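Local coordinates for Lmo0305 protein (Listeria monocytogenes, PDB 3PJ0) that is of unknown function but belongs to the pyridoxal phosphate-dependent proteins with the aminotransferase-like fold and carries a covalently bound pyridoxal phosphate, at residues K59-Q64 against K190-I195; L174-A179 against D200-S205. One frame throughout, in Å; residues are numbered along the deposited sequence.

Contact 1: K59-Q64 against K190-I195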
ATOM      1  N   LYS A  59      -6.189 -14.520  16.201  1.00 13.18           N
ATOM      2  CA  LYS A  59      -6.536 -15.751  16.930  1.00 14.26           C
ATOM      3  C   LYS A  59      -5.679 -16.963  16.475  1.00 13.56           C
ATOM      4  O   LYS A  59      -5.191 -17.747  17.300  1.00 12.26           O
ATOM      5  CB  LYS A  59      -8.026 -16.043  16.789  1.00 14.82           C
ATOM      6  CG  LYS A  59      -8.507 -17.270  17.529  1.00 18.72           C
ATOM      7  CD  LYS A  59     -10.005 -17.367  17.442  1.00 21.24           C
ATOM      8  CE  LYS A  59     -10.558 -18.489  18.286  1.00 25.28           C
ATOM      9  NZ  LYS A  59     -12.038 -18.584  18.111  1.00 29.52           N
ATOM     10  N   ILE A  60      -5.477 -17.089  15.162  1.00 12.99           N
ATOM     11  CA  ILE A  60      -4.626 -18.159  14.599  1.00 12.68           C
ATOM     12  C   ILE A  60      -3.153 -18.057  15.070  1.00 11.74           C
ATOM     13  O   ILE A  60      -2.500 -19.056  15.323  1.00 10.77           O
ATOM     14  CB  ILE A  60      -4.691 -18.146  13.058  1.00 12.48           C
ATOM     15  CG1 ILE A  60      -6.024 -18.752  12.587  1.00 15.11           C
ATOM     16  CG2 ILE A  60      -3.553 -18.938  12.463  1.00 14.75           C
ATOM     17  CD1 ILE A  60      -6.384 -18.396  11.148  1.00 14.50           C
ATOM     18  N   LEU A  61      -2.674 -16.837  15.243  1.00 11.32           N
ATOM     19  CA  LEU A  61      -1.324 -16.609  15.731  1.00 11.20           C
ATOM     20  C   LEU A  61      -1.207 -16.521  17.246  1.00 11.25           C
ATOM     21  O   LEU A  61      -0.087 -16.417  17.784  1.00 10.12           O
ATOM     22  CB  LEU A  61      -0.757 -15.350  15.105  1.00 10.68           C
ATOM     23  CG  LEU A  61      -0.760 -15.283  13.563  1.00 10.97           C
ATOM     24  CD1 LEU A  61      -0.231 -13.931  13.112  1.00 11.77           C
ATOM     25  CD2 LEU A  61       0.068 -16.457  13.016  1.00 10.98           C
ATOM     26  N   GLY A  62      -2.338 -16.615  17.947  1.00 11.33           N
ATOM     27  CA  GLY A  62      -2.347 -16.564  19.423  1.00 12.25           C
ATOM     28  C   GLY A  62      -1.926 -15.227  20.022  1.00 12.03           C
ATOM     29  O   GLY A  62      -1.354 -15.177  21.107  1.00 12.96           O
ATOM     30  N   LYS A  63      -2.240 -14.141  19.331  1.00 11.63           N
ATOM     31  CA  LYS A  63      -1.900 -12.794  19.793  1.00 11.76           C
ATOM     32  C   LYS A  63      -3.178 -12.006  20.104  1.00 12.15           C
ATOM     33  O   LYS A  63      -4.269 -12.329  19.599  1.00 12.48           O
ATOM     34  CB  LYS A  63      -1.033 -12.061  18.758  1.00 11.78           C
ATOM     35  CG  LYS A  63       0.300 -12.709  18.439  1.00 10.50           C
ATOM     36  CD  LYS A  63       1.127 -12.894  19.696  1.00 12.88           C
ATOM     37  CE  LYS A  63       2.445 -13.647  19.444  1.00 13.94           C
ATOM     38  NZ  LYS A  63       3.187 -13.741  20.760  1.00 13.53           N
ATOM     39  N   GLN A  64      -3.049 -10.978  20.936  1.00 12.02           N
ATOM     40  CA  GLN A  64      -4.206 -10.174  21.334  1.00 12.53           C
ATOM     41  C   GLN A  64      -4.862  -9.440  20.163  1.00 12.18           C
ATOM     42  O   GLN A  64      -6.083  -9.360  20.070  1.00 12.13           O
ATOM     43  CB  GLN A  64      -3.806  -9.132  22.397  1.00 13.57           C
ATOM     44  CG  GLN A  64      -3.323  -9.679  23.751  1.00 15.45           C
ATOM     45  CD  GLN A  64      -3.114  -8.565  24.788  1.00 21.48           C
ATOM     46  OE1 GLN A  64      -2.835  -7.409  24.437  1.00 15.65           O
ATOM     47  NE2 GLN A  64      -3.255  -8.915  26.082  1.00 22.08           N
ATOM     48  N   LYS A 190       4.370 -28.155  15.059  1.00 14.58           N
ATOM     49  CA  LYS A 190       3.904 -27.094  15.975  1.00 14.75           C
ATOM     50  C   LYS A 190       2.879 -26.245  15.249  1.00 14.63           C
ATOM     51  O   LYS A 190       3.001 -26.024  14.051  1.00 15.20           O
ATOM     52  CB  LYS A 190       5.067 -26.184  16.418  1.00 14.44           C
ATOM     53  CG  LYS A 190       6.154 -26.902  17.228  1.00 15.43           C
ATOM     54  CD  LYS A 190       5.760 -27.179  18.665  1.00 17.44           C
ATOM     55  CE  LYS A 190       6.790 -28.026  19.360  1.00 18.00           C
ATOM     56  NZ  LYS A 190       6.585 -28.079  20.842  1.00 21.48           N
ATOM     57  N   SER A 191       1.866 -25.745  15.954  1.00 13.56           N
ATOM     58  CA  SER A 191       0.912 -24.835  15.315  1.00 13.27           C
ATOM     59  C   SER A 191       1.544 -23.445  15.144  1.00 12.21           C
ATOM     60  O   SER A 191       2.534 -23.122  15.800  1.00 12.14           O
ATOM     61  CB  SER A 191      -0.324 -24.652  16.167  1.00 13.65           C
ATOM     62  OG  SER A 191       0.036 -24.078  17.403  1.00 14.71           O
ATOM     63  N   ALA A 192       0.915 -22.616  14.315  1.00 11.07           N
ATOM     64  CA  ALA A 192       1.338 -21.236  14.139  1.00 10.95           C
ATOM     65  C   ALA A 192       1.384 -20.545  15.496  1.00 10.79           C
ATOM     66  O   ALA A 192       2.334 -19.815  15.776  1.00 11.58           O
ATOM     67  CB  ALA A 192       0.414 -20.510  13.192  1.00 12.03           C
ATOM     68  N   GLU A 193       0.372 -20.779  16.330  1.00 11.15           N
ATOM     69  CA  GLU A 193       0.300 -20.205  17.676  1.00 11.05           C
ATOM     70  C   GLU A 193       1.495 -20.616  18.530  1.00 11.38           C
ATOM     71  O   GLU A 193       2.094 -19.789  19.220  1.00 11.56           O
ATOM     72  CB  GLU A 193      -1.014 -20.601  18.368  1.00 12.11           C
ATOM     73  CG  GLU A 193      -1.128 -20.120  19.789  1.00 14.47           C
ATOM     74  CD  GLU A 193      -2.516 -20.330  20.404  1.00 20.87           C
ATOM     75  OE1 GLU A 193      -3.361 -21.024  19.809  1.00 23.09           O
ATOM     76  OE2 GLU A 193      -2.745 -19.789  21.503  1.00 24.24           O
ATOM     77  N   GLU A 194       1.830 -21.900  18.508  1.00 10.80           N
ATOM     78  CA  GLU A 194       2.958 -22.405  19.300  1.00 11.23           C
ATOM     79  C   GLU A 194       4.260 -21.733  18.920  1.00 10.98           C
ATOM     80  O   GLU A 194       5.000 -21.296  19.791  1.00 12.04           O
ATOM     81  CB  GLU A 194       3.107 -23.921  19.174  1.00 12.20           C
ATOM     82  CG  GLU A 194       2.097 -24.682  19.971  1.00 13.10           C
ATOM     83  CD  GLU A 194       2.298 -26.176  19.877  1.00 13.82           C
ATOM     84  OE1 GLU A 194       1.987 -26.760  18.811  1.00 15.06           O
ATOM     85  OE2 GLU A 194       2.791 -26.755  20.855  1.00 15.23           O
ATOM     86  N   ILE A 195       4.519 -21.612  17.619  1.00  9.21           N
ATOM     87  CA  ILE A 195       5.737 -20.972  17.132  1.00  9.16           C
ATOM     88  C   ILE A 195       5.751 -19.484  17.521  1.00  9.20           C
ATOM     89  O   ILE A 195       6.739 -18.975  18.054  1.00  9.29           O
ATOM     90  CB  ILE A 195       5.861 -21.138  15.582  1.00  9.03           C
ATOM     91  CG1 ILE A 195       6.012 -22.616  15.207  1.00 10.55           C
ATOM     92  CG2 ILE A 195       7.071 -20.389  14.987  1.00  8.06           C
ATOM     93  CD1 ILE A 195       5.781 -22.875  13.698  1.00  8.67           C
TER
HETATM   94  O   HOH W   1      -2.320 -21.749  15.293  1.00 11.62           O
HETATM   95  O   HOH W   2       1.144 -17.159  20.130  1.00 14.90           O
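The last turn of helix 48-61 meets the first turn of helix 192-196, and the backbones come closest where L61 CA lies 4.4 Å from E193 CA. G62 breaks the first helix with a positive phi of 66° and closes it as a Schellman motif. The second helix starts with a capping box. S191 OG accepts from E194 N, and E194 OE1 accepts from S191 N in return through its anti lone pair. The polar link between the helix ends runs through water. I60 O and E193 N are 3.5 Å apart at a poor angle. Water 1 bridges them instead, donating to I60 O and accepting from E193 N. It thus links a carbonyl from the last turn of one helix to an amide in the first turn of the other. Water 2 lies 2.8 Å from L61 O and 2.9 Å from E193 O. It can donate to both, but other acceptors nearby compete for its two protons.

The apolar part is small. A192 points its CB at the first helix. A192 CB meets L61 CD2 at 4.1 Å and I60 CG2 at 4.3 Å. L61 starts out away from this contact, and its CD2 branch returns to reach A192. E193 has CG anti to the backbone N (chi1 176°) and an extended chain, so it runs alongside G62. E193 CG lies 3.8 Å from G62 CA, close against a residue that has no side chain. Beyond the pair, I60 also touches W182, and L61 packs on A219 of strand 216-220. The arrangement is a Schellman C-terminus, that of helix 48-61, abutting the capping-box start of helix 192-196, at the surface of the domain that holds the fold-type I mixed sheet.

Contact 2: L174-A179 against D200-S205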
ATOM      1  N   LEU A 174      11.750 -10.065  20.857  1.00 11.54           N
ATOM      2  CA  LEU A 174      12.003 -11.056  19.813  1.00 11.01           C
ATOM      3  C   LEU A 174      10.876 -10.910  18.808  1.00 10.83           C
ATOM      4  O   LEU A 174       9.696 -10.984  19.189  1.00 11.09           O
ATOM      5  CB  LEU A 174      12.055 -12.483  20.391  1.00 11.65           C
ATOM      6  CG  LEU A 174      12.745 -13.568  19.525  1.00 13.94           C
ATOM      7  CD1 LEU A 174      14.231 -13.290  19.321  1.00 13.64           C
ATOM      8  CD2 LEU A 174      12.534 -14.996  20.116  1.00 12.51           C
ATOM      9  N   HIS A 175      11.249 -10.661  17.544  1.00  9.86           N
ATOM     10  CA  HIS A 175      10.325 -10.450  16.436  1.00  9.62           C
ATOM     11  C   HIS A 175      10.479 -11.526  15.366  1.00 10.12           C
ATOM     12  O   HIS A 175      11.605 -11.812  14.923  1.00 10.49           O
ATOM     13  CB  HIS A 175      10.557  -9.076  15.745  1.00  9.90           C
ATOM     14  CG  HIS A 175       9.705  -8.895  14.524  1.00  9.87           C
ATOM     15  ND1 HIS A 175       8.371  -8.556  14.604  1.00  9.96           N
ATOM     16  CD2 HIS A 175       9.980  -9.054  13.202  1.00  7.39           C
ATOM     17  CE1 HIS A 175       7.866  -8.502  13.386  1.00  8.04           C
ATOM     18  NE2 HIS A 175       8.812  -8.821  12.515  1.00  7.58           N
ATOM     19  N   LEU A 176       9.347 -12.096  14.933  1.00  9.59           N
ATOM     20  CA  LEU A 176       9.328 -13.128  13.903  1.00  9.24           C
ATOM     21  C   LEU A 176       9.015 -12.608  12.516  1.00  8.60           C
ATOM     22  O   LEU A 176       7.948 -12.048  12.299  1.00  7.68           O
ATOM     23  CB  LEU A 176       8.296 -14.226  14.253  1.00  9.39           C
ATOM     24  CG  LEU A 176       8.017 -15.333  13.210  1.00 10.17           C
ATOM     25  CD1 LEU A 176       9.321 -16.049  12.851  1.00  9.26           C
ATOM     26  CD2 LEU A 176       6.969 -16.338  13.713  1.00 10.52           C
ATOM     27  N   ASP A 177       9.990 -12.727  11.605  1.00  8.37           N
ATOM     28  CA  ASP A 177       9.762 -12.512  10.199  1.00  8.23           C
ATOM     29  C   ASP A 177       9.177 -13.853   9.759  1.00  8.71           C
ATOM     30  O   ASP A 177       9.890 -14.822   9.497  1.00  8.96           O
ATOM     31  CB  ASP A 177      11.036 -12.123   9.397  1.00  9.15           C
ATOM     32  CG  ASP A 177      10.735 -11.902   7.918  1.00  9.71           C
ATOM     33  OD1 ASP A 177       9.730 -12.466   7.432  1.00  8.98           O
ATOM     34  OD2 ASP A 177      11.472 -11.136   7.252  1.00 10.00           O
ATOM     35  N   GLY A 178       7.857 -13.900   9.740  1.00  7.31           N
ATOM     36  CA  GLY A 178       7.107 -15.071   9.397  1.00  8.01           C
ATOM     37  C   GLY A 178       6.506 -14.991   8.012  1.00  7.54           C
ATOM     38  O   GLY A 178       5.398 -15.503   7.783  1.00  7.24           O
ATOM     39  N   ALA A 179       7.238 -14.379   7.078  1.00  7.56           N
ATOM     40  CA  ALA A 179       6.820 -14.312   5.692  1.00  8.49           C
ATOM     41  C   ALA A 179       6.421 -15.709   5.181  1.00  9.18           C
ATOM     42  O   ALA A 179       5.485 -15.850   4.367  1.00  9.60           O
ATOM     43  CB  ALA A 179       7.956 -13.750   4.828  1.00  7.92           C
ATOM     44  N   ASP A 200       7.590 -11.755  20.766  1.00 11.74           N
ATOM     45  CA  ASP A 200       6.820 -10.586  21.151  1.00 12.27           C
ATOM     46  C   ASP A 200       5.912 -10.106  20.022  1.00 11.53           C
ATOM     47  O   ASP A 200       4.817  -9.631  20.272  1.00 12.31           O
ATOM     48  CB  ASP A 200       7.781  -9.462  21.515  1.00 12.17           C
ATOM     49  CG  ASP A 200       8.493  -9.736  22.790  1.00 14.13           C
ATOM     50  OD1 ASP A 200       7.812  -9.661  23.834  1.00 17.37           O
ATOM     51  OD2 ASP A 200       9.694 -10.049  22.773  1.00 12.06           O
ATOM     52  N   SER A 201       6.412 -10.128  18.797  1.00 11.38           N
ATOM     53  CA  SER A 201       5.629  -9.686  17.651  1.00 10.34           C
ATOM     54  C   SER A 201       5.915 -10.585  16.462  1.00 10.53           C
ATOM     55  O   SER A 201       6.939 -11.274  16.406  1.00  9.98           O
ATOM     56  CB  SER A 201       5.904  -8.201  17.321  1.00  9.62           C
ATOM     57  OG  SER A 201       7.294  -7.957  17.101  1.00 10.14           O
ATOM     58  N   VAL A 202       4.992 -10.592  15.514  1.00  9.48           N
ATOM     59  CA  VAL A 202       5.137 -11.420  14.311  1.00  8.87           C
ATOM     60  C   VAL A 202       4.507 -10.768  13.087  1.00  9.03           C
ATOM     61  O   VAL A 202       3.436 -10.158  13.153  1.00  7.45           O
ATOM     62  CB  VAL A 202       4.529 -12.820  14.516  1.00 10.20           C
ATOM     63  CG1 VAL A 202       3.125 -12.727  15.144  1.00 10.76           C
ATOM     64  CG2 VAL A 202       4.531 -13.662  13.178  1.00  9.47           C
ATOM     65  N   TYR A 203       5.177 -10.976  11.964  1.00  8.11           N
ATOM     66  CA  TYR A 203       4.727 -10.584  10.655  1.00  8.06           C
ATOM     67  C   TYR A 203       4.512 -11.840   9.822  1.00  7.79           C
ATOM     68  O   TYR A 203       5.368 -12.728   9.833  1.00  8.21           O
ATOM     69  CB  TYR A 203       5.773  -9.703   9.970  1.00  8.94           C
ATOM     70  CG  TYR A 203       5.861  -9.937   8.478  1.00  8.10           C
ATOM     71  CD1 TYR A 203       4.778  -9.651   7.648  1.00  9.29           C
ATOM     72  CD2 TYR A 203       7.013 -10.460   7.912  1.00  8.88           C
ATOM     73  CE1 TYR A 203       4.825  -9.926   6.286  1.00  8.83           C
ATOM     74  CE2 TYR A 203       7.110 -10.672   6.536  1.00  8.93           C
ATOM     75  CZ  TYR A 203       6.011 -10.420   5.721  1.00  7.93           C
ATOM     76  OH  TYR A 203       6.102 -10.662   4.355  1.00  8.99           O
ATOM     77  N   VAL A 204       3.352 -11.928   9.171  1.00  8.27           N
ATOM     78  CA  VAL A 204       3.052 -13.009   8.225  1.00  8.57           C
ATOM     79  C   VAL A 204       2.593 -12.427   6.859  1.00  7.77           C
ATOM     80  O   VAL A 204       1.961 -11.366   6.787  1.00  7.44           O
ATOM     81  CB  VAL A 204       2.002 -14.046   8.783  1.00  8.33           C
ATOM     82  CG1 VAL A 204       2.569 -14.792   9.990  1.00  7.08           C
ATOM     83  CG2 VAL A 204       0.668 -13.364   9.118  1.00  9.79           C
ATOM     84  N   SER A 205       2.909 -13.137   5.774  1.00  8.83           N
ATOM     85  CA  SER A 205       2.533 -12.755   4.417  1.00  8.55           C
ATOM     86  C   SER A 205       1.381 -13.603   3.875  1.00  9.66           C
ATOM     87  O   SER A 205       1.190 -14.773   4.278  1.00 10.68           O
ATOM     88  CB  SER A 205       3.717 -12.933   3.451  1.00  9.72           C
ATOM     89  OG  SER A 205       3.414 -12.377   2.172  1.00  7.51           O
TER
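H175 ND1 and S201 OG share a straight hydrogen bond of 2.8 Å, with the hydroxyl at the edge of the imidazole, near its plane. H175 CG is anti to the backbone N (chi1 175°), and NE2 bonds Q76 OE1. S201 OG also bonds W83 NE1. At the strand starts D200 makes two bonds to L174. Its OD2 accepts from L174 N at 2.8 Å through the anti lone pair, and D200 N donates to L174 O at 2.7 Å.

The parallel pairing continues with L176 N to S201 O at 2.9 Å and Y203 N to L176 O at 3.0 Å. The bond from G178 N to Y203 O is weak. D177 OD1 accepts from A179 N, an Asx turn, and lies at the edge of the Y203 ring, 3.3 Å from CE2. A179 CB touches Y203 CE2 at 3.6 Å. D177 OD2 bonds Q76 NE2 and N1 of the modified residue at position 208, so its charge probably favours a protonated pyridine nitrogen.

On the opposite face of the sheet L176 and V202 lie side by side, CD2 to CG2 at 3.7 Å. Two neighbouring parallel strands joined through helices form a beta-alpha-beta crossover. An aspartate at a strand end, bonded to the cofactor ring nitrogen, is characteristic of fold-type I pyridoxal phosphate sites.

From the N terminus the chain passes 59-64, then 174-179, 190-195 and 200-205, so the two contacts cross. Contact 1 closes a long loop of 125 residues that includes most of the central mixed sheet. Contact 2 closes a short one of 20 residues holding helices 185-188 and 192-196. The second segment of contact 1 therefore lies inside the crossover that contact 2 closes. The contacts also touch. L61 CD1 packs on V202 CG1 and V204 CG2, and I195 CG2 on L176 CD2. Together they tie helix 48-61 and the crossover helix to one face of the sheet, while H175 and D177 point to the other.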